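Local coordinates for protein glutathione S-transferase (Ceriporiopsis subvermispora, PDB 6J3E) that probably transfers glutathione, which it binds, to small electrophilic substrates as a serine-type glutathione S-transferase of a white-rot fungus, at residues 229-232 with 233-237. Sequence-based numbering, arbitrary orientation.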
ATOM      1  N   TRP A 229     -20.754 -10.419 -12.245  1.00 54.18           N
ATOM      2  CA  TRP A 229     -20.774  -8.976 -12.032  1.00 59.26           C
ATOM      3  C   TRP A 229     -21.965  -8.553 -11.184  1.00 64.05           C
ATOM      4  O   TRP A 229     -21.836  -7.676 -10.311  1.00 61.47           O
ATOM      5  CB  TRP A 229     -20.801  -8.203 -13.346  1.00 52.34           C
ATOM      6  CG  TRP A 229     -21.127  -6.785 -13.054  1.00 57.50           C
ATOM      7  CD1 TRP A 229     -22.311  -6.151 -13.289  1.00 60.18           C
ATOM      8  CD2 TRP A 229     -20.278  -5.819 -12.405  1.00 58.57           C
ATOM      9  NE1 TRP A 229     -22.242  -4.846 -12.856  1.00 61.68           N
ATOM     10  CE2 TRP A 229     -21.007  -4.619 -12.308  1.00 57.10           C
ATOM     11  CE3 TRP A 229     -18.966  -5.851 -11.919  1.00 57.00           C
ATOM     12  CZ2 TRP A 229     -20.476  -3.465 -11.739  1.00 56.72           C
ATOM     13  CZ3 TRP A 229     -18.439  -4.700 -11.355  1.00 54.31           C
ATOM     14  CH2 TRP A 229     -19.195  -3.530 -11.264  1.00 57.10           C
ATOM     15  N   LYS A 230     -23.144  -9.125 -11.454  1.00 63.07           N
ATOM     16  CA  LYS A 230     -24.291  -8.760 -10.634  1.00 66.39           C
ATOM     17  C   LYS A 230     -24.048  -9.113  -9.170  1.00 58.55           C
ATOM     18  O   LYS A 230     -24.522  -8.400  -8.276  1.00 64.57           O
ATOM     19  CB  LYS A 230     -25.574  -9.401 -11.195  1.00 61.12           C
ATOM     20  CG  LYS A 230     -26.408  -8.387 -12.046  1.00 66.44           C
ATOM     21  CD  LYS A 230     -26.657  -7.052 -11.250  1.00 82.49           C
ATOM     22  CE  LYS A 230     -27.846  -6.117 -11.699  1.00 77.85           C
ATOM     23  NZ  LYS A 230     -27.566  -5.077 -12.727  1.00 76.19           N
ATOM     24  N   ASP A 231     -23.254 -10.156  -8.912  1.00 55.41           N
ATOM     25  CA  ASP A 231     -22.823 -10.449  -7.549  1.00 57.73           C
ATOM     26  C   ASP A 231     -21.840  -9.401  -7.042  1.00 65.83           C
ATOM     27  O   ASP A 231     -21.903  -8.991  -5.875  1.00 62.07           O
ATOM     28  CB  ASP A 231     -22.184 -11.836  -7.491  1.00 54.64           C
ATOM     29  CG  ASP A 231     -21.601 -12.158  -6.120  1.00 66.73           C
ATOM     30  OD1 ASP A 231     -22.351 -12.128  -5.111  1.00 65.69           O
ATOM     31  OD2 ASP A 231     -20.379 -12.444  -6.047  1.00 70.96           O
ATOM     32  N   PHE A 232     -20.924  -8.961  -7.912  1.00 64.35           N
ATOM     33  CA  PHE A 232     -19.916  -7.985  -7.513  1.00 60.97           C
ATOM     34  C   PHE A 232     -20.555  -6.725  -6.961  1.00 59.74           C
ATOM     35  O   PHE A 232     -20.027  -6.116  -6.023  1.00 56.19           O
ATOM     36  CB  PHE A 232     -19.013  -7.639  -8.706  1.00 57.40           C
ATOM     37  CG  PHE A 232     -17.736  -6.926  -8.336  1.00 56.96           C
ATOM     38  CD1 PHE A 232     -17.731  -5.572  -8.053  1.00 58.39           C
ATOM     39  CD2 PHE A 232     -16.528  -7.605  -8.305  1.00 63.73           C
ATOM     40  CE1 PHE A 232     -16.564  -4.921  -7.728  1.00 55.35           C
ATOM     41  CE2 PHE A 232     -15.345  -6.945  -7.996  1.00 55.81           C
ATOM     42  CZ  PHE A 232     -15.369  -5.607  -7.703  1.00 55.49           C
ATOM     43  N   GLU A 233     -21.682  -6.297  -7.533  1.00 62.00           N
ATOM     44  CA  GLU A 233     -22.209  -5.027  -7.056  1.00 58.36           C
ATOM     45  C   GLU A 233     -22.958  -5.147  -5.737  1.00 59.46           C
ATOM     46  O   GLU A 233     -23.413  -4.122  -5.217  1.00 63.88           O
ATOM     47  CB  GLU A 233     -23.098  -4.338  -8.101  1.00 58.38           C
ATOM     48  CG  GLU A 233     -23.701  -5.160  -9.215  1.00 62.69           C
ATOM     49  CD  GLU A 233     -24.438  -4.281 -10.199  1.00 64.22           C
ATOM     50  OE1 GLU A 233     -23.801  -3.401 -10.826  1.00 60.86           O
ATOM     51  OE2 GLU A 233     -25.672  -4.422 -10.291  1.00 69.47           O
ATOM     52  N   THR A 234     -23.091  -6.347  -5.171  1.00 58.30           N
ATOM     53  CA  THR A 234     -23.609  -6.462  -3.815  1.00 54.92           C
ATOM     54  C   THR A 234     -22.509  -6.445  -2.767  1.00 59.54           C
ATOM     55  O   THR A 234     -22.813  -6.405  -1.571  1.00 59.73           O
ATOM     56  CB  THR A 234     -24.409  -7.746  -3.640  1.00 52.20           C
ATOM     57  OG1 THR A 234     -23.504  -8.830  -3.381  1.00 49.97           O
ATOM     58  CG2 THR A 234     -25.231  -8.039  -4.886  1.00 54.45           C
ATOM     59  N   TRP A 235     -21.248  -6.504  -3.177  1.00 57.60           N
ATOM     60  CA  TRP A 235     -20.170  -6.586  -2.203  1.00 59.32           C
ATOM     61  C   TRP A 235     -20.104  -5.313  -1.369  1.00 60.41           C
ATOM     62  O   TRP A 235     -20.295  -4.202  -1.879  1.00 55.31           O
ATOM     63  CB  TRP A 235     -18.829  -6.795  -2.896  1.00 51.71           C
ATOM     64  CG  TRP A 235     -18.670  -8.082  -3.590  1.00 61.80           C
ATOM     65  CD1 TRP A 235     -19.586  -9.089  -3.706  1.00 62.34           C
ATOM     66  CD2 TRP A 235     -17.502  -8.520  -4.282  1.00 62.67           C
ATOM     67  NE1 TRP A 235     -19.057 -10.123  -4.432  1.00 59.65           N
ATOM     68  CE2 TRP A 235     -17.776  -9.798  -4.795  1.00 57.97           C
ATOM     69  CE3 TRP A 235     -16.243  -7.945  -4.525  1.00 59.92           C
ATOM     70  CZ2 TRP A 235     -16.838 -10.521  -5.531  1.00 61.61           C
ATOM     71  CZ3 TRP A 235     -15.309  -8.665  -5.255  1.00 58.56           C
ATOM     72  CH2 TRP A 235     -15.614  -9.935  -5.755  1.00 57.99           C
ATOM     73  N   ASP A 236     -19.791  -5.485  -0.084  1.00 55.86           N
ATOM     74  CA  ASP A 236     -19.561  -4.364   0.822  1.00 57.57           C
ATOM     75  C   ASP A 236     -20.711  -3.372   0.753  1.00 58.96           C
ATOM     76  O   ASP A 236     -20.516  -2.177   0.512  1.00 56.24           O
ATOM     77  CB  ASP A 236     -18.233  -3.670   0.514  1.00 52.47           C
ATOM     78  CG  ASP A 236     -17.046  -4.600   0.655  1.00 58.49           C
ATOM     79  OD1 ASP A 236     -16.786  -5.066   1.792  1.00 54.04           O
ATOM     80  OD2 ASP A 236     -16.368  -4.858  -0.375  1.00 55.41           O
ATOM     81  N   ASP A 237     -21.929  -3.894   0.929  1.00 59.48           N
ATOM     82  CA  ASP A 237     -23.127  -3.060   0.938  1.00 65.31           C
ATOM     83  C   ASP A 237     -23.188  -2.216  -0.330  1.00 60.41           C
ATOM     84  O   ASP A 237     -23.551  -1.039  -0.309  1.00 64.72           O
ATOM     85  CB  ASP A 237     -23.168  -2.196   2.207  1.00 64.85           C
ATOM     86  CG  ASP A 237     -24.533  -1.577   2.456  1.00 80.06           C
ATOM     87  OD1 ASP A 237     -25.459  -2.313   2.873  1.00 89.59           O
ATOM     88  OD2 ASP A 237     -24.669  -0.346   2.265  1.00 81.11           O
TER
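Glu233 N reaches back to Trp229 O as the last i-to-i+4 bond of helix 227-232 (3.1 Å), after which a type I beta turn from Phe232 to Trp235, closed by Trp235 N on Phe232 O, leads toward helix 235-247. This is a helix-to-helix turn in the all-helical C-terminal domain of the glutathione S-transferase fold, away from the glutathione site. Asp231 O takes two donors from Thr234: the backbone N comes from above the carbonyl plane, while OG1, 3.0 Å from Asp231 O, lies in that plane.

The indole of Trp235 folds back over the helix end. Its CG stands anti to its own carbonyl carbon (chi1 -66°), which lays one face over Phe232, with Phe232 CA 3.8 Å from the centroid of the five-membered ring. The six-membered ring meets the Phe232 ring obliquely, the planes 32° apart. NE1 of Trp235 donates to Asp231 OD2 at 3.1 Å, arriving from above the carboxylate plane. A leucine in place of Trp235 would probably leave Asp231 OD2 without this donor and one face of the Phe232 ring less well covered. Arg179 of helix 169-189 makes a cation-pi contact with Trp235, and Phe182 of the same helix meets Phe232 edge-to-face.

On another flank, Glu233 stretches out past CG and runs back along the helix end. Its CG sits off-centre over one face of the Trp229 indole, a CH-pi contact, and the carboxylate lies between Trp229 and Lys230. OE1 is 2.9 Å from Trp229 NE1, with the carboxylate and indole planes 59° apart. The chain of Lys230 folds alongside the carboxylate, CD and CE coming as near to Glu233 OE2 as NZ does, and NZ makes a salt bridge of 3.2 Å to that same OE2.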